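Local atomic coordinates of ribonucleoside-diphosphate reductase subunit beta (Bacillus halodurans C-125, PDB entry 2RCC), a protein that probably supplies deoxyribonucleotides for DNA synthesis, acting as the iron-dependent small subunit of a class I ribonucleotide reductase that reduces ribonucleoside diphosphates. Residues L85-S90 with D150-R155; S113-Q118 with Y225-I230; S178-V183 with K247-T252; F190-A195 with T283-I288. All blocks are in the same frame, centred on the assembly; numbering follows the deposited sequence.

Interaction 1. Residues L85-S90 with D150-R155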
loop_
_atom_site.group_PDB
_atom_site.type_symbol
_atom_site.label_atom_id
_atom_site.label_comp_id
_atom_site.label_asym_id
_atom_site.label_seq_id
_atom_site.Cartn_x
_atom_site.Cartn_y
_atom_site.Cartn_z
ATOM N N LEU A 85 19.415 -8.762 -5.591
ATOM C CA LEU A 85 17.966 -8.533 -5.476
ATOM C C LEU A 85 17.533 -8.338 -4.014
ATOM O O LEU A 85 16.739 -7.441 -3.734
ATOM C CB LEU A 85 17.172 -9.666 -6.149
ATOM C CG LEU A 85 17.271 -9.679 -7.685
ATOM C CD1 LEU A 85 16.709 -10.977 -8.256
ATOM C CD2 LEU A 85 16.572 -8.486 -8.284
ATOM N N ALA A 86 18.071 -9.153 -3.106
ATOM C CA ALA A 86 17.811 -9.015 -1.675
ATOM C C ALA A 86 18.446 -7.734 -1.118
ATOM O O ALA A 86 17.835 -7.069 -0.300
ATOM C CB ALA A 86 18.319 -10.234 -0.922
ATOM N N PHE A 87 19.648 -7.389 -1.592
ATOM C CA PHE A 87 20.413 -6.193 -1.150
ATOM C C PHE A 87 19.818 -4.857 -1.559
ATOM O O PHE A 87 19.974 -3.903 -0.822
ATOM C CB PHE A 87 21.871 -6.256 -1.694
ATOM C CG PHE A 87 22.755 -5.058 -1.327
ATOM C CD1 PHE A 87 23.450 -5.028 -0.133
ATOM C CD2 PHE A 87 22.891 -3.970 -2.195
ATOM C CE1 PHE A 87 24.251 -3.930 0.207
ATOM C CE2 PHE A 87 23.689 -2.876 -1.861
ATOM C CZ PHE A 87 24.370 -2.862 -0.662
ATOM N N LEU A 88 19.173 -4.779 -2.718
ATOM C CA LEU A 88 18.646 -3.505 -3.234
ATOM C C LEU A 88 17.636 -2.767 -2.340
ATOM O O LEU A 88 17.484 -1.551 -2.496
ATOM C CB LEU A 88 18.110 -3.638 -4.680
ATOM C CG LEU A 88 19.174 -3.747 -5.780
ATOM C CD1 LEU A 88 18.490 -3.999 -7.068
ATOM C CD2 LEU A 88 20.078 -2.525 -5.897
ATOM N N ASP A 89 16.962 -3.458 -1.419
ATOM C CA ASP A 89 16.130 -2.752 -0.429
ATOM C C ASP A 89 16.975 -1.714 0.329
ATOM O O ASP A 89 16.536 -0.581 0.493
ATOM C CB ASP A 89 15.546 -3.712 0.598
ATOM N N SER A 90 18.188 -2.125 0.740
ATOM C CA SER A 90 19.160 -1.316 1.506
ATOM C C SER A 90 19.578 0.011 0.882
ATOM O O SER A 90 19.502 1.046 1.547
ATOM C CB SER A 90 20.455 -2.111 1.742
ATOM O OG SER A 90 20.180 -3.420 2.187
ATOM N N ASP A 150 31.509 -1.363 -7.914
ATOM C CA ASP A 150 31.501 -0.152 -8.742
ATOM C C ASP A 150 30.434 -0.164 -9.808
ATOM O O ASP A 150 29.875 0.888 -10.098
ATOM C CB ASP A 150 32.845 0.040 -9.427
ATOM C CG ASP A 150 33.966 0.264 -8.446
ATOM O OD1 ASP A 150 33.867 1.208 -7.626
ATOM O OD2 ASP A 150 34.947 -0.505 -8.507
ATOM N N VAL A 151 30.193 -1.325 -10.418
ATOM C CA VAL A 151 29.165 -1.468 -11.451
ATOM C C VAL A 151 27.795 -1.132 -10.829
ATOM O O VAL A 151 26.976 -0.477 -11.471
ATOM C CB VAL A 151 29.180 -2.871 -12.125
ATOM C CG1 VAL A 151 28.028 -3.019 -13.117
ATOM C CG2 VAL A 151 30.539 -3.132 -12.823
ATOM N N LEU A 152 27.580 -1.536 -9.571
ATOM C CA LEU A 152 26.352 -1.201 -8.831
ATOM C C LEU A 152 26.255 0.293 -8.560
ATOM O O LEU A 152 25.206 0.878 -8.813
ATOM C CB LEU A 152 26.251 -2.007 -7.531
ATOM C CG LEU A 152 24.972 -1.894 -6.688
ATOM C CD1 LEU A 152 23.709 -2.190 -7.486
ATOM C CD2 LEU A 152 25.103 -2.830 -5.518
ATOM N N LYS A 153 27.338 0.893 -8.058
ATOM C CA LYS A 153 27.398 2.339 -7.790
ATOM C C LYS A 153 27.041 3.157 -9.032
ATOM O O LYS A 153 26.290 4.124 -8.931
ATOM C CB LYS A 153 28.781 2.755 -7.272
ATOM N N GLU A 154 27.559 2.752 -10.192
ATOM C CA GLU A 154 27.280 3.442 -11.458
ATOM C C GLU A 154 25.827 3.273 -11.912
ATOM O O GLU A 154 25.253 4.197 -12.496
ATOM C CB GLU A 154 28.236 2.971 -12.566
ATOM N N ARG A 155 25.233 2.114 -11.635
ATOM C CA ARG A 155 23.871 1.868 -12.043
ATOM C C ARG A 155 22.917 2.707 -11.181
ATOM O O ARG A 155 21.953 3.269 -11.697
ATOM C CB ARG A 155 23.549 0.373 -11.963
ATOM C CG ARG A 155 22.568 -0.032 -13.004
ATOM C CD ARG A 155 22.252 -1.521 -13.002
ATOM N NE ARG A 155 21.356 -1.777 -14.123
ATOM C CZ ARG A 155 20.638 -2.874 -14.335
ATOM N NH1 ARG A 155 20.635 -3.912 -13.498
ATOM N NH2 ARG A 155 19.894 -2.898 -15.425
#
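L152 reaches from helix 150-168 to F87 and L88 and gives one methyl to each. L152 CD2 lies 3.9 Å from F87 CE2 and approaches the ring obliquely. L152 CD1 meets L88 CD2 at 4.0 Å, and here the two leucines run past each other in opposite directions. The L152 fork is carried into this position with CG anti to the backbone N (chi1 -174°). F87 takes the same first torsion (chi1 179°), which turns its ring to the CD2 methyl. This three-residue patch is the tight part. It is small, and the backbones stay well apart: the nearest CA atoms, those of L88 and L152, are 9.8 Å from each other. No hydrogen bond crosses the contact.

The other side is looser. S90 and D150 are exposed, and D89, K153 and E154 are not modelled beyond CB. D89 is an iron ligand by similarity, but its carboxylate cannot be placed here. S90 N bonds to F87 O at 3.0 Å, and S90 OG adds a weak bond to the same oxygen.

The patch belongs to the ferritin-like helical bundle of the small subunit. Helix 136-147 packs beside it, with F143 and K147 on F87 and W146 on L152. W264 of helix 244-268 also touches L152. Y126 of helix 106-133, the active-site tyrosine by similarity, touches L85 and A86.

Interaction 2. Residues S113-Q118 with Y225-I230; sequences SVLSFQ and YLFTNI
The F227 ring meets L115 through its far end. L115 CD2 lies 3.5 Å from F227 CZ and 4.0 Å from F227 CE2, and it approaches obliquely. D182 and V183 of helix 172-187 also touch this ring. On helix 207-237, which carries F227, the Y225 ring has the amide of N229 over one face. N229 ND2 stands 3.3 Å above that plane, displaced to the rim.

L115 carries its whole side of the contact. Its second methyl, CD1, meets L226 CD2 at 3.9 Å. One leucine fork therefore straddles two successive residues of helix 207-237. L226 has CG anti to the backbone N (chi1 177°), whereas F227 places CG anti to the carbonyl carbon (chi1 -61°). The two side chains thus leave the helix differently and still reach the same leucine. The backbones remain distant, with the CA atoms of L115 and L226 9.9 Å apart.

Both helices belong to the ferritin-like bundle that probably holds the di-iron site. Helix 106-133 also faces the second subunit, where F117 stacks on F117 of that chain and S113 OG bonds to its S116 OG.

All the touching atoms are carbon, all three residues are buried, and no hydrogen bond crosses. The contact thus has no directional bond of its own. It borders a polar site, however: L115 touches H223 and F227 touches E186, both iron ligands by similarity.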
loop_
_atom_site.group_PDB
_atom_site.type_symbol
_atom_site.label_atom_id
_atom_site.label_comp_id
_atom_site.label_asym_id
_atom_site.label_seq_id
_atom_site.Cartn_x
_atom_site.Cartn_y
_atom_site.Cartn_z
ATOM N N SER A 113 -0.297 2.445 -3.153
ATOM C CA SER A 113 -0.196 1.767 -1.867
ATOM C C SER A 113 -0.095 0.239 -2.063
ATOM O O SER A 113 0.741 -0.408 -1.443
ATOM C CB SER A 113 -1.365 2.153 -0.941
ATOM O OG SER A 113 -1.369 1.393 0.232
ATOM N N VAL A 114 -0.946 -0.318 -2.921
ATOM C CA VAL A 114 -0.920 -1.741 -3.231
ATOM C C VAL A 114 0.453 -2.078 -3.857
ATOM O O VAL A 114 1.066 -3.032 -3.436
ATOM C CB VAL A 114 -2.084 -2.171 -4.178
ATOM C CG1 VAL A 114 -1.944 -3.655 -4.569
ATOM C CG2 VAL A 114 -3.452 -1.830 -3.584
ATOM N N LEU A 115 0.991 -1.233 -4.737
ATOM C CA LEU A 115 2.317 -1.488 -5.355
ATOM C C LEU A 115 3.434 -1.529 -4.322
ATOM O O LEU A 115 4.338 -2.369 -4.386
ATOM C CB LEU A 115 2.745 -0.421 -6.425
ATOM C CG LEU A 115 2.455 -0.757 -7.874
ATOM C CD1 LEU A 115 0.963 -0.888 -8.107
ATOM C CD2 LEU A 115 3.064 0.221 -8.870
ATOM N N SER A 116 3.422 -0.555 -3.419
ATOM C CA SER A 116 4.446 -0.437 -2.390
ATOM C C SER A 116 4.501 -1.696 -1.499
ATOM O O SER A 116 5.576 -2.203 -1.172
ATOM C CB SER A 116 4.169 0.788 -1.558
ATOM O OG SER A 116 5.307 1.054 -0.742
ATOM N N PHE A 117 3.333 -2.127 -1.074
ATOM C CA PHE A 117 3.159 -3.366 -0.335
ATOM C C PHE A 117 3.731 -4.594 -1.112
ATOM O O PHE A 117 4.486 -5.414 -0.558
ATOM C CB PHE A 117 1.700 -3.537 0.007
ATOM C CG PHE A 117 1.342 -4.922 0.402
ATOM C CD1 PHE A 117 1.786 -5.439 1.608
ATOM C CD2 PHE A 117 0.685 -5.737 -0.475
ATOM C CE1 PHE A 117 1.531 -6.775 1.949
ATOM C CE2 PHE A 117 0.407 -7.045 -0.141
ATOM C CZ PHE A 117 0.835 -7.558 1.080
ATOM N N GLN A 118 3.379 -4.703 -2.388
ATOM C CA GLN A 118 3.900 -5.780 -3.245
ATOM C C GLN A 118 5.428 -5.717 -3.266
ATOM O O GLN A 118 6.069 -6.743 -3.146
ATOM C CB GLN A 118 3.314 -5.711 -4.679
ATOM C CG GLN A 118 1.797 -6.071 -4.703
ATOM C CD GLN A 118 1.237 -6.318 -6.099
ATOM O OE1 GLN A 118 1.730 -5.789 -7.065
ATOM N NE2 GLN A 118 0.171 -7.093 -6.178
ATOM N N TYR A 225 1.687 -2.018 -16.644
ATOM C CA TYR A 225 0.402 -1.653 -17.212
ATOM C C TYR A 225 -0.097 -0.334 -16.566
ATOM O O TYR A 225 -0.503 0.577 -17.286
ATOM C CB TYR A 225 -0.600 -2.806 -17.040
ATOM C CG TYR A 225 -2.021 -2.515 -17.410
ATOM C CD1 TYR A 225 -2.468 -2.597 -18.731
ATOM C CD2 TYR A 225 -2.947 -2.182 -16.429
ATOM C CE1 TYR A 225 -3.783 -2.324 -19.052
ATOM C CE2 TYR A 225 -4.232 -1.900 -16.748
ATOM C CZ TYR A 225 -4.650 -1.978 -18.043
ATOM O OH TYR A 225 -5.971 -1.716 -18.275
ATOM N N LEU A 226 0.002 -0.220 -15.246
ATOM C CA LEU A 226 -0.396 1.001 -14.545
ATOM C C LEU A 226 0.430 2.208 -15.024
ATOM O O LEU A 226 -0.118 3.264 -15.390
ATOM C CB LEU A 226 -0.230 0.844 -13.038
ATOM C CG LEU A 226 -0.546 2.069 -12.159
ATOM C CD1 LEU A 226 -1.941 2.587 -12.399
ATOM C CD2 LEU A 226 -0.286 1.746 -10.708
ATOM N N PHE A 227 1.742 2.058 -14.978
ATOM C CA PHE A 227 2.617 3.170 -15.391
ATOM C C PHE A 227 2.464 3.589 -16.856
ATOM O O PHE A 227 2.512 4.777 -17.167
ATOM C CB PHE A 227 4.081 2.851 -15.084
ATOM C CG PHE A 227 4.381 2.630 -13.613
ATOM C CD1 PHE A 227 4.007 3.573 -12.665
ATOM C CD2 PHE A 227 5.147 1.514 -13.197
ATOM C CE1 PHE A 227 4.321 3.379 -11.318
ATOM C CE2 PHE A 227 5.452 1.322 -11.865
ATOM C CZ PHE A 227 5.036 2.241 -10.928
ATOM N N THR A 228 2.316 2.635 -17.767
ATOM C CA THR A 228 2.128 2.973 -19.181
ATOM C C THR A 228 0.776 3.647 -19.451
ATOM O O THR A 228 0.661 4.543 -20.308
ATOM C CB THR A 228 2.416 1.764 -20.128
ATOM O OG1 THR A 228 1.496 0.712 -19.891
ATOM C CG2 THR A 228 3.799 1.241 -19.924
ATOM N N ASN A 229 -0.253 3.244 -18.712
ATOM C CA ASN A 229 -1.552 3.890 -18.777
ATOM C C ASN A 229 -1.447 5.333 -18.294
ATOM O O ASN A 229 -1.942 6.236 -18.961
ATOM C CB ASN A 229 -2.614 3.157 -17.947
ATOM C CG ASN A 229 -3.237 1.951 -18.651
ATOM O OD1 ASN A 229 -2.944 1.645 -19.774
ATOM N ND2 ASN A 229 -4.132 1.283 -17.960
ATOM N N ILE A 230 -0.752 5.558 -17.174
ATOM C CA ILE A 230 -0.553 6.931 -16.650
ATOM C C ILE A 230 0.187 7.774 -17.663
ATOM O O ILE A 230 -0.184 8.944 -17.882
ATOM C CB ILE A 230 0.201 6.948 -15.269
ATOM C CG1 ILE A 230 -0.680 6.354 -14.199
ATOM C CG2 ILE A 230 0.602 8.397 -14.887
ATOM C CD1 ILE A 230 0.102 5.961 -12.944
#

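Interaction 3. Residues S178-V183 with K247-T252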
loop_
_atom_site.group_PDB
_atom_site.type_symbol
_atom_site.label_atom_id
_atom_site.label_comp_id
_atom_site.label_asym_id
_atom_site.label_seq_id
_atom_site.Cartn_x
_atom_site.Cartn_y
_atom_site.Cartn_z
ATOM N N SER A 178 9.911 10.565 -14.743
ATOM C CA SER A 178 9.905 9.652 -13.604
ATOM C C SER A 178 9.059 8.380 -13.867
ATOM O O SER A 178 9.451 7.280 -13.483
ATOM C CB SER A 178 9.443 10.448 -12.367
ATOM O OG SER A 178 9.222 9.600 -11.274
ATOM N N ILE A 179 7.897 8.524 -14.510
ATOM C CA ILE A 179 7.049 7.380 -14.946
ATOM C C ILE A 179 7.804 6.481 -15.934
ATOM O O ILE A 179 7.703 5.250 -15.864
ATOM C CB ILE A 179 5.716 7.871 -15.618
ATOM C CG1 ILE A 179 4.765 8.444 -14.573
ATOM C CG2 ILE A 179 5.005 6.743 -16.410
ATOM C CD1 ILE A 179 4.086 7.361 -13.685
ATOM N N VAL A 180 8.560 7.084 -16.850
ATOM C CA VAL A 180 9.360 6.294 -17.802
ATOM C C VAL A 180 10.410 5.473 -17.059
ATOM O O VAL A 180 10.591 4.292 -17.381
ATOM C CB VAL A 180 10.021 7.146 -18.926
ATOM C CG1 VAL A 180 10.970 6.259 -19.804
ATOM C CG2 VAL A 180 8.928 7.835 -19.810
ATOM N N TYR A 181 11.108 6.098 -16.099
ATOM C CA TYR A 181 12.093 5.370 -15.298
ATOM C C TYR A 181 11.409 4.240 -14.524
ATOM O O TYR A 181 11.986 3.165 -14.417
ATOM C CB TYR A 181 12.874 6.263 -14.340
ATOM C CG TYR A 181 13.603 7.397 -14.992
ATOM C CD1 TYR A 181 14.452 7.200 -16.079
ATOM C CD2 TYR A 181 13.461 8.671 -14.510
ATOM C CE1 TYR A 181 15.121 8.270 -16.672
ATOM C CE2 TYR A 181 14.115 9.721 -15.078
ATOM C CZ TYR A 181 14.930 9.533 -16.161
ATOM O OH TYR A 181 15.557 10.642 -16.692
ATOM N N ASP A 182 10.200 4.473 -14.005
ATOM C CA ASP A 182 9.404 3.406 -13.313
ATOM C C ASP A 182 9.116 2.176 -14.221
ATOM O O ASP A 182 9.166 1.020 -13.770
ATOM C CB ASP A 182 8.050 3.910 -12.791
ATOM C CG ASP A 182 8.134 4.952 -11.668
ATOM O OD1 ASP A 182 9.165 5.070 -10.976
ATOM O OD2 ASP A 182 7.106 5.675 -11.469
ATOM N N VAL A 183 8.744 2.436 -15.466
ATOM C CA VAL A 183 8.519 1.392 -16.477
ATOM C C VAL A 183 9.822 0.587 -16.680
ATOM O O VAL A 183 9.793 -0.624 -16.712
ATOM C CB VAL A 183 7.975 1.992 -17.819
ATOM C CG1 VAL A 183 8.107 1.003 -18.990
ATOM C CG2 VAL A 183 6.515 2.467 -17.653
ATOM N N LYS A 247 9.272 11.661 -27.601
ATOM C CA LYS A 247 9.570 10.412 -28.299
ATOM C C LYS A 247 11.084 10.121 -28.269
ATOM O O LYS A 247 11.482 8.983 -28.053
ATOM C CB LYS A 247 9.047 10.414 -29.752
ATOM C CG LYS A 247 7.557 10.756 -29.952
ATOM C CD LYS A 247 7.005 10.394 -31.353
ATOM C CE LYS A 247 5.473 10.699 -31.433
ATOM N N THR A 248 11.903 11.149 -28.492
ATOM C CA THR A 248 13.363 11.039 -28.407
ATOM C C THR A 248 13.810 10.674 -26.992
ATOM O O THR A 248 14.637 9.779 -26.820
ATOM C CB THR A 248 14.054 12.347 -28.853
ATOM O OG1 THR A 248 13.726 12.597 -30.216
ATOM C CG2 THR A 248 15.571 12.227 -28.738
ATOM N N PHE A 249 13.271 11.354 -25.989
ATOM C CA PHE A 249 13.532 11.005 -24.576
ATOM C C PHE A 249 13.267 9.512 -24.231
ATOM O O PHE A 249 14.103 8.835 -23.605
ATOM C CB PHE A 249 12.708 11.886 -23.618
ATOM C CG PHE A 249 12.858 11.483 -22.165
ATOM C CD1 PHE A 249 13.953 11.928 -21.435
ATOM C CD2 PHE A 249 11.952 10.630 -21.548
ATOM C CE1 PHE A 249 14.137 11.557 -20.125
ATOM C CE2 PHE A 249 12.130 10.245 -20.222
ATOM C CZ PHE A 249 13.217 10.715 -19.508
ATOM N N VAL A 250 12.098 9.011 -24.614
ATOM C CA VAL A 250 11.726 7.621 -24.360
ATOM C C VAL A 250 12.667 6.659 -25.109
ATOM O O VAL A 250 13.165 5.704 -24.526
ATOM C CB VAL A 250 10.246 7.371 -24.725
ATOM C CG1 VAL A 250 9.875 5.879 -24.645
ATOM C CG2 VAL A 250 9.359 8.172 -23.790
ATOM N N LYS A 251 12.945 6.949 -26.371
ATOM C CA LYS A 251 13.812 6.085 -27.176
ATOM C C LYS A 251 15.225 6.056 -26.557
ATOM O O LYS A 251 15.754 5.000 -26.286
ATOM C CB LYS A 251 13.815 6.543 -28.652
ATOM C CG LYS A 251 14.172 5.441 -29.635
ATOM C CD LYS A 251 14.022 5.848 -31.109
ATOM C CE LYS A 251 15.084 6.851 -31.557
ATOM N NZ LYS A 251 15.178 6.961 -33.055
ATOM N N THR A 252 15.791 7.223 -26.298
ATOM C CA THR A 252 17.106 7.354 -25.691
ATOM C C THR A 252 17.234 6.685 -24.318
ATOM O O THR A 252 18.215 5.956 -24.052
ATOM C CB THR A 252 17.448 8.852 -25.567
ATOM O OG1 THR A 252 17.597 9.382 -26.879
ATOM C CG2 THR A 252 18.759 9.058 -24.815
#
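F249 has CG anti to the backbone N (chi1 175°), and Y181 has CG anti to the carbonyl carbon (chi1 -57°). With these torsions the phenol end of Y181 comes to the F249 ring. The contact joins two helices of the ferritin-like bundle, 172-187 and 244-268. Their short segments run in roughly the same direction, at 29° to each other, with axes 10.9 Å apart.

The two side chains cross at about a right angle. Y181 OH lies in the plane of the F249 ring, at its edge, 3.7 Å from F249 CZ. V180 also comes at the ring edge, further round, with V180 CB 4.0 Å from F249 CE2. No hydrogen bond crosses, so this is carbon packing plus one hydroxyl beside a ring. With an alanine in place of F249, V180 and Y181 would probably lose their common partner, and a gap would open between the helices. F231 of helix 207-237 also touches V180, while L296 and M298 touch V250.

The backbones come closest at V180 and V250, whose CA atoms are 7.1 Å apart. There two valine methyls meet, V180 CG2 and V250 CG2, at 4.0 Å.

Interaction 4. Residues F190-A195 with T283-I288; sequences FYSGFA and TYISFI
Y191 and Y284 are joined through one water. The water donates to Y191 O at 2.7 Å and bonds to Y284 OH, also at 2.7 Å. It lies in the plane of the Y284 ring, at its edge. The Y284 hydroxyl is itself near the plane of the Y191 ring, 4.2 Å from Y191 CD2. No direct hydrogen bond crosses, so the water supplies the polar link.

S192 meets I285 beside this pair. I285 has CG1 anti to the carbonyl carbon (chi1 -65°), which brings CD1 to the serine. S192 has two conformers, so the close approach of its OG is doubtful in detail.

Other groups position these residues. I288 CG1 sits 3.9 Å above one face of the Y284 ring, displaced to the rim. Y191 OH bonds to E186 O and to Q221 NE2. In the conformer given, S192 OG bonds to E261 OE2.

Y191 starts helix 191-202, with F190 at the N-cap position. Helix 278-295 lies across from it, and both belong to the ferritin-like bundle. Helix 207-237 packs on Y191 through N217 and E220, an iron ligand by similarity, and helix 244-268 touches both S192 and I285.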
loop_
_atom_site.group_PDB
_atom_site.type_symbol
_atom_site.label_atom_id
_atom_site.label_comp_id
_atom_site.label_asym_id
_atom_site.label_seq_id
_atom_site.Cartn_x
_atom_site.Cartn_y
_atom_site.Cartn_z
ATOM N N PHE A 190 16.962 -6.049 -14.512
ATOM C CA PHE A 190 17.046 -7.415 -13.998
ATOM C C PHE A 190 16.261 -8.478 -14.759
ATOM O O PHE A 190 16.287 -9.607 -14.340
ATOM C CB PHE A 190 16.762 -7.486 -12.482
ATOM C CG PHE A 190 17.651 -6.606 -11.686
ATOM C CD1 PHE A 190 19.027 -6.794 -11.711
ATOM C CD2 PHE A 190 17.128 -5.560 -10.931
ATOM C CE1 PHE A 190 19.870 -5.948 -11.016
ATOM C CE2 PHE A 190 17.957 -4.729 -10.227
ATOM C CZ PHE A 190 19.327 -4.907 -10.265
ATOM N N TYR A 191 15.694 -8.172 -15.923
ATOM C CA TYR A 191 15.038 -9.207 -16.716
ATOM C C TYR A 191 16.031 -10.274 -17.168
ATOM O O TYR A 191 15.599 -11.397 -17.315
ATOM C CB TYR A 191 14.188 -8.630 -17.863
ATOM C CG TYR A 191 12.799 -8.194 -17.366
ATOM C CD1 TYR A 191 12.644 -7.411 -16.215
ATOM C CD2 TYR A 191 11.640 -8.562 -18.054
ATOM C CE1 TYR A 191 11.359 -7.017 -15.755
ATOM C CE2 TYR A 191 10.359 -8.179 -17.591
ATOM C CZ TYR A 191 10.227 -7.404 -16.453
ATOM O OH TYR A 191 8.955 -7.015 -16.007
ATOM N N SER A 192 17.332 -9.947 -17.371
ATOM C CA SER A 192 18.380 -10.959 -17.643
ATOM C C SER A 192 18.520 -11.912 -16.487
ATOM O O SER A 192 18.716 -13.119 -16.665
ATOM C CB SER A 192 19.768 -10.337 -17.803
ATOM O OG SER A 192 19.801 -9.422 -18.856
ATOM N N GLY A 193 18.468 -11.344 -15.278
ATOM C CA GLY A 193 18.601 -12.095 -14.058
ATOM C C GLY A 193 17.417 -12.993 -13.827
ATOM O O GLY A 193 17.593 -14.123 -13.453
ATOM N N PHE A 194 16.203 -12.499 -14.082
ATOM C CA PHE A 194 15.026 -13.373 -13.985
ATOM C C PHE A 194 15.127 -14.526 -14.962
ATOM O O PHE A 194 14.854 -15.663 -14.605
ATOM C CB PHE A 194 13.728 -12.619 -14.199
ATOM C CG PHE A 194 13.504 -11.449 -13.224
ATOM C CD1 PHE A 194 13.922 -11.507 -11.882
ATOM C CD2 PHE A 194 12.851 -10.315 -13.656
ATOM C CE1 PHE A 194 13.705 -10.456 -11.008
ATOM C CE2 PHE A 194 12.629 -9.229 -12.766
ATOM C CZ PHE A 194 13.054 -9.307 -11.449
ATOM N N ALA A 195 15.567 -14.244 -16.180
ATOM C CA ALA A 195 15.795 -15.296 -17.183
ATOM C C ALA A 195 16.750 -16.380 -16.700
ATOM O O ALA A 195 16.559 -17.558 -17.035
ATOM C CB ALA A 195 16.298 -14.682 -18.507
ATOM N N THR A 283 19.753 -9.838 -27.546
ATOM C CA THR A 283 18.626 -9.635 -28.457
ATOM C C THR A 283 17.317 -9.617 -27.667
ATOM O O THR A 283 16.449 -8.821 -27.967
ATOM C CB THR A 283 18.563 -10.686 -29.544
ATOM O OG1 THR A 283 19.830 -10.756 -30.196
ATOM C CG2 THR A 283 17.462 -10.381 -30.598
ATOM N N TYR A 284 17.189 -10.493 -26.685
ATOM C CA TYR A 284 16.016 -10.534 -25.797
ATOM C C TYR A 284 15.854 -9.223 -25.011
ATOM O O TYR A 284 14.743 -8.701 -24.901
ATOM C CB TYR A 284 16.074 -11.774 -24.872
ATOM C CG TYR A 284 15.042 -11.796 -23.766
ATOM C CD1 TYR A 284 13.682 -11.912 -24.051
ATOM C CD2 TYR A 284 15.427 -11.715 -22.424
ATOM C CE1 TYR A 284 12.728 -11.918 -23.014
ATOM C CE2 TYR A 284 14.501 -11.734 -21.411
ATOM C CZ TYR A 284 13.160 -11.847 -21.703
ATOM O OH TYR A 284 12.272 -11.853 -20.657
ATOM N N ILE A 285 16.951 -8.672 -24.498
ATOM C CA ILE A 285 16.897 -7.358 -23.814
ATOM C C ILE A 285 16.424 -6.245 -24.800
ATOM O O ILE A 285 15.617 -5.397 -24.421
ATOM C CB ILE A 285 18.261 -6.984 -23.187
ATOM C CG1 ILE A 285 18.614 -7.979 -22.070
ATOM C CG2 ILE A 285 18.271 -5.509 -22.639
ATOM C CD1 ILE A 285 20.108 -8.001 -21.721
ATOM N N SER A 286 16.891 -6.266 -26.044
ATOM C CA SER A 286 16.436 -5.291 -27.076
ATOM C C SER A 286 14.945 -5.425 -27.362
ATOM O O SER A 286 14.210 -4.419 -27.480
ATOM C CB SER A 286 17.200 -5.439 -28.394
ATOM O OG SER A 286 18.561 -5.112 -28.222
ATOM N N PHE A 287 14.518 -6.675 -27.501
ATOM C CA PHE A 287 13.108 -7.028 -27.681
ATOM C C PHE A 287 12.234 -6.473 -26.529
ATOM O O PHE A 287 11.141 -5.941 -26.771
ATOM C CB PHE A 287 13.003 -8.556 -27.762
ATOM C CG PHE A 287 11.611 -9.074 -27.921
ATOM C CD1 PHE A 287 11.024 -9.120 -29.177
ATOM C CD2 PHE A 287 10.897 -9.551 -26.828
ATOM C CE1 PHE A 287 9.749 -9.623 -29.341
ATOM C CE2 PHE A 287 9.609 -10.053 -26.994
ATOM C CZ PHE A 287 9.046 -10.090 -28.260
ATOM N N ILE A 288 12.695 -6.597 -25.282
ATOM C CA ILE A 288 11.953 -6.038 -24.129
ATOM C C ILE A 288 11.897 -4.523 -24.222
ATOM O O ILE A 288 10.829 -3.948 -23.984
ATOM C CB ILE A 288 12.538 -6.434 -22.739
ATOM C CG1 ILE A 288 12.545 -7.960 -22.535
ATOM C CG2 ILE A 288 11.735 -5.801 -21.610
ATOM C CD1 ILE A 288 11.242 -8.623 -22.866
HETATM O O HOH W 1 13.177 -12.279 -18.198
#

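The four contacts use eight different helices, so no helix serves twice. All are buried, though interaction 1 has solvent on one side, and interaction 3 includes the partly exposed F249. Interactions 1 and 2 are pure carbon packing between widely spaced backbones. Interaction 3 adds a tyrosine hydroxyl at a ring edge, and interaction 4 adds a water bridge. Only interaction 2 has a segment that also touches the second subunit. Interactions 2 and 3 touch, with F227 against I179, D182 and V183. Interactions 1 and 4 touch where F190 packs on L85, L88 and R155. Interaction 1 holds D89, and interactions 2 and 4 touch further residues, all iron ligands by similarity.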